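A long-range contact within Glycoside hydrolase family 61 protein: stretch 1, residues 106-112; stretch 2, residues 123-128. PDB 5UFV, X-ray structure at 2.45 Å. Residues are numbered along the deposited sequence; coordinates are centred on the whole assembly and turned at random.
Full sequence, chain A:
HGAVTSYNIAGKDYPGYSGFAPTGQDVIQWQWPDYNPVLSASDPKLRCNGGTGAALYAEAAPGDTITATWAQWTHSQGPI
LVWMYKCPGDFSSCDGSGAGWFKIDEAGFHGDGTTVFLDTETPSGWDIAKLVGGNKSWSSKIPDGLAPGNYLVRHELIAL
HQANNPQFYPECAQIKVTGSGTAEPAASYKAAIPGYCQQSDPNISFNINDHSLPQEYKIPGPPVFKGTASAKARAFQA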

ATOM      1  N   GLU A 106      -4.004  -1.102  -7.348  1.00 32.50           N
ATOM      2  CA  GLU A 106      -4.291   0.309  -7.069  1.00 33.39           C
ATOM      3  C   GLU A 106      -5.777   0.591  -7.265  1.00 32.37           C
ATOM      4  O   GLU A 106      -6.434  -0.068  -8.046  1.00 29.86           O
ATOM      5  N   ALA A 107      -6.300   1.572  -6.546  1.00 32.31           N
ATOM      6  CA  ALA A 107      -7.672   2.000  -6.754  1.00 33.62           C
ATOM      7  C   ALA A 107      -7.737   3.466  -6.422  1.00 34.23           C
ATOM      8  O   ALA A 107      -7.066   3.919  -5.491  1.00 37.99           O
ATOM      9  N   GLY A 108      -8.517   4.205  -7.203  1.00 33.26           N
ATOM     10  CA  GLY A 108      -8.643   5.626  -7.049  1.00 31.64           C
ATOM     11  C   GLY A 108     -10.078   6.070  -7.153  1.00 30.92           C
ATOM     12  O   GLY A 108     -10.946   5.524  -6.506  1.00 31.31           O
ATOM     13  N   PHE A 109     -10.303   7.081  -7.976  1.00 30.67           N
ATOM     14  CA  PHE A 109     -11.529   7.811  -7.971  1.00 30.85           C
ATOM     15  C   PHE A 109     -12.365   7.416  -9.169  1.00 32.46           C
ATOM     16  O   PHE A 109     -11.876   7.413 -10.270  1.00 30.46           O
ATOM     17  N   HIS A 110     -13.636   7.115  -8.941  1.00 35.76           N
ATOM     18  CA  HIS A 110     -14.525   6.669 -10.003  1.00 39.98           C
ATOM     19  C   HIS A 110     -15.819   7.487 -10.049  1.00 38.20           C
ATOM     20  O   HIS A 110     -16.773   7.098 -10.694  1.00 40.94           O
ATOM     21  N   GLY A 111     -15.850   8.629  -9.388  1.00 36.35           N
ATOM     22  CA  GLY A 111     -17.059   9.447  -9.342  1.00 36.71           C
ATOM     23  C   GLY A 111     -17.320  10.162 -10.641  1.00 36.79           C
ATOM     24  O   GLY A 111     -16.410  10.365 -11.434  1.00 38.05           O
ATOM     25  N   ASP A 112     -18.556  10.569 -10.859  1.00 38.16           N
ATOM     26  CA  ASP A 112     -18.939  11.120 -12.174  1.00 39.78           C
ATOM     27  C   ASP A 112     -18.503  12.573 -12.379  1.00 38.79           C
ATOM     28  O   ASP A 112     -18.458  13.059 -13.509  1.00 38.77           O
ATOM     29  N   PRO A 123     -22.281   9.918  -1.362  1.00 44.50           N
ATOM     30  CA  PRO A 123     -21.536   8.661  -1.508  1.00 42.28           C
ATOM     31  C   PRO A 123     -20.155   8.869  -2.190  1.00 39.98           C
ATOM     32  O   PRO A 123     -20.083   9.194  -3.384  1.00 39.89           O
ATOM     33  N   SER A 124     -19.077   8.665  -1.444  1.00 36.09           N
ATOM     34  CA  SER A 124     -17.724   8.865  -1.978  1.00 34.41           C
ATOM     35  C   SER A 124     -17.467   8.158  -3.321  1.00 32.58           C
ATOM     36  O   SER A 124     -17.827   7.010  -3.516  1.00 33.04           O
ATOM     37  N   GLY A 125     -16.800   8.832  -4.231  1.00 31.35           N
ATOM     38  CA  GLY A 125     -16.397   8.189  -5.479  1.00 32.57           C
ATOM     39  C   GLY A 125     -15.065   7.455  -5.435  1.00 31.79           C
ATOM     40  O   GLY A 125     -14.524   7.096  -6.488  1.00 31.06           O
ATOM     41  N   TRP A 126     -14.536   7.233  -4.231  1.00 31.31           N
ATOM     42  CA  TRP A 126     -13.266   6.526  -4.053  1.00 31.06           C
ATOM     43  C   TRP A 126     -13.463   5.113  -3.496  1.00 32.83           C
ATOM     44  O   TRP A 126     -14.247   4.888  -2.567  1.00 31.97           O
ATOM     45  N   ASP A 127     -12.710   4.170  -4.044  1.00 34.86           N
ATOM     46  CA  ASP A 127     -12.729   2.794  -3.560  1.00 36.38           C
ATOM     47  C   ASP A 127     -12.301   2.675  -2.095  1.00 34.23           C
ATOM     48  O   ASP A 127     -12.740   1.774  -1.389  1.00 37.53           O
ATOM     49  N   ILE A 128     -11.458   3.582  -1.639  1.00 30.68           N
ATOM     50  CA  ILE A 128     -11.064   3.588  -0.250  1.00 29.84           C
ATOM     51  C   ILE A 128     -12.261   3.662   0.712  1.00 29.77           C
ATOM     52  O   ILE A 128     -12.171   3.216   1.835  1.00 30.35           O
TER

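Where two chain segments meet through a single backbone bridge, side chains can pack closely only if the backbone leaves them room, and the contact between residues 106-112 and 123-128 is a compact example. The two segments run roughly antiparallel, with F109 bridged to W126.

Along the second stretch, P123 stays out of reach, its CB lying beyond the contact. S124, chi1 t, turns its CB sideways; W126 N donates to S124 OG at 3.0 Å, within the segment, and the hydroxyl is also bonded elsewhere in the structure. G125 is the point of closest backbone approach. A CB here would point toward the first stretch and clash with F109 CE1 and G111 CA, so the bare CA fits where a side chain would not. Its carbonyl accepts a short hydrogen bond from H110 N (2.6 Å to G125 O), and G125 CA lies over the face of the H110 imidazole, 4.3 Å from the ring centroid. H110 adopts p; its CB points sideways, but the ring end comes nearer to the second stretch.

W126, chi1 m, shows that the CA-to-CB direction need not settle where a side chain packs. That bond points away overall, yet the indole end returns to meet F109. The phenyl group, chi1 t, directs its edge toward the indole face, with CD1 of F109 3.6 Å from CE2 of W126, while F109 CB sits almost squarely over the six-membered ring, 3.8 Å from its centroid.

D127, chi1 m, points toward the first stretch: its OD2 lies 3.4 Å from A107 CB, and its OD1 approaches the edge of the H110 ring, 3.7 Å from ND1. Its backbone N makes a weak hydrogen bond to G108 O (3.3 Å). I128, chi1 t, makes no direct contact, but water 1 accepts from I128 N (3.0 Å) and lies 3.3 Å from G108 O, one of several acceptors competing for its protons.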

ATOM      1  CB  GLU A 106      -3.493   1.230  -7.992  1.00 35.89           C
ATOM      2  CG  GLU A 106      -3.863   1.045  -9.473  1.00 38.97           C
ATOM      3  CD  GLU A 106      -3.216   2.048 -10.428  1.00 42.33           C
ATOM      4  OE1 GLU A 106      -2.328   2.873 -10.018  1.00 41.00           O
ATOM      5  OE2 GLU A 106      -3.613   1.993 -11.625  1.00 44.42           O
ATOM      6  CB  ALA A 107      -8.629   1.206  -5.889  1.00 34.64           C
ATOM      7  CB  PHE A 109     -11.227   9.298  -8.041  1.00 30.59           C
ATOM      8  CG  PHE A 109     -12.453  10.154  -8.075  1.00 30.12           C
ATOM      9  CD1 PHE A 109     -13.223  10.316  -6.932  1.00 29.40           C
ATOM     10  CD2 PHE A 109     -12.856  10.764  -9.247  1.00 30.99           C
ATOM     11  CE1 PHE A 109     -14.364  11.085  -6.958  1.00 29.77           C
ATOM     12  CE2 PHE A 109     -14.010  11.537  -9.289  1.00 31.44           C
ATOM     13  CZ  PHE A 109     -14.758  11.702  -8.136  1.00 31.02           C
ATOM     14  CB  HIS A 110     -14.816   5.158  -9.839  1.00 43.14           C
ATOM     15  CG  HIS A 110     -15.647   4.814  -8.630  1.00 49.88           C
ATOM     16  ND1 HIS A 110     -15.134   4.122  -7.545  1.00 53.59           N
ATOM     17  CD2 HIS A 110     -16.957   5.046  -8.341  1.00 51.42           C
ATOM     18  CE1 HIS A 110     -16.090   3.949  -6.642  1.00 53.10           C
ATOM     19  NE2 HIS A 110     -17.203   4.504  -7.098  1.00 52.55           N
ATOM     20  CB  ASP A 112     -20.441  10.964 -12.426  1.00 42.73           C
ATOM     21  CG  ASP A 112     -21.280  11.803 -11.496  1.00 45.41           C
ATOM     22  OD1 ASP A 112     -20.705  12.526 -10.667  1.00 47.46           O
ATOM     23  OD2 ASP A 112     -22.519  11.748 -11.593  1.00 50.59           O
ATOM     24  CB  PRO A 123     -22.451   7.851  -2.421  1.00 43.75           C
ATOM     25  CG  PRO A 123     -23.085   8.886  -3.320  1.00 44.32           C
ATOM     26  CD  PRO A 123     -23.108  10.189  -2.553  1.00 44.66           C
ATOM     27  CB  SER A 124     -16.669   8.399  -0.959  1.00 32.20           C
ATOM     28  OG  SER A 124     -15.396   8.316  -1.581  1.00 32.40           O
ATOM     29  CB  TRP A 126     -12.392   7.283  -3.071  1.00 29.84           C
ATOM     30  CG  TRP A 126     -12.088   8.705  -3.422  1.00 29.15           C
ATOM     31  CD1 TRP A 126     -12.860   9.804  -3.170  1.00 28.85           C
ATOM     32  CD2 TRP A 126     -10.891   9.180  -4.028  1.00 27.74           C
ATOM     33  NE1 TRP A 126     -12.215  10.932  -3.607  1.00 29.41           N
ATOM     34  CE2 TRP A 126     -11.003  10.573  -4.135  1.00 28.71           C
ATOM     35  CE3 TRP A 126      -9.731   8.555  -4.490  1.00 27.01           C
ATOM     36  CZ2 TRP A 126      -9.991  11.361  -4.687  1.00 29.87           C
ATOM     37  CZ3 TRP A 126      -8.743   9.323  -5.051  1.00 28.20           C
ATOM     38  CH2 TRP A 126      -8.873  10.721  -5.149  1.00 29.15           C
ATOM     39  CB  ASP A 127     -11.826   1.914  -4.441  1.00 38.05           C
ATOM     40  CG  ASP A 127     -12.464   1.600  -5.783  1.00 40.88           C
ATOM     41  OD1 ASP A 127     -13.642   1.212  -5.802  1.00 41.81           O
ATOM     42  OD2 ASP A 127     -11.801   1.762  -6.822  1.00 46.11           O
ATOM     43  CB  ILE A 128     -10.097   4.761   0.043  1.00 28.31           C
ATOM     44  CG1 ILE A 128      -9.175   4.425   1.217  1.00 27.63           C
ATOM     45  CG2 ILE A 128     -10.864   6.043   0.329  1.00 28.33           C
ATOM     46  CD1 ILE A 128      -8.078   5.443   1.440  1.00 27.35           C
TER
HETATM   47  O   HOH W   1      -9.594   4.904  -3.607  1.00 21.43           O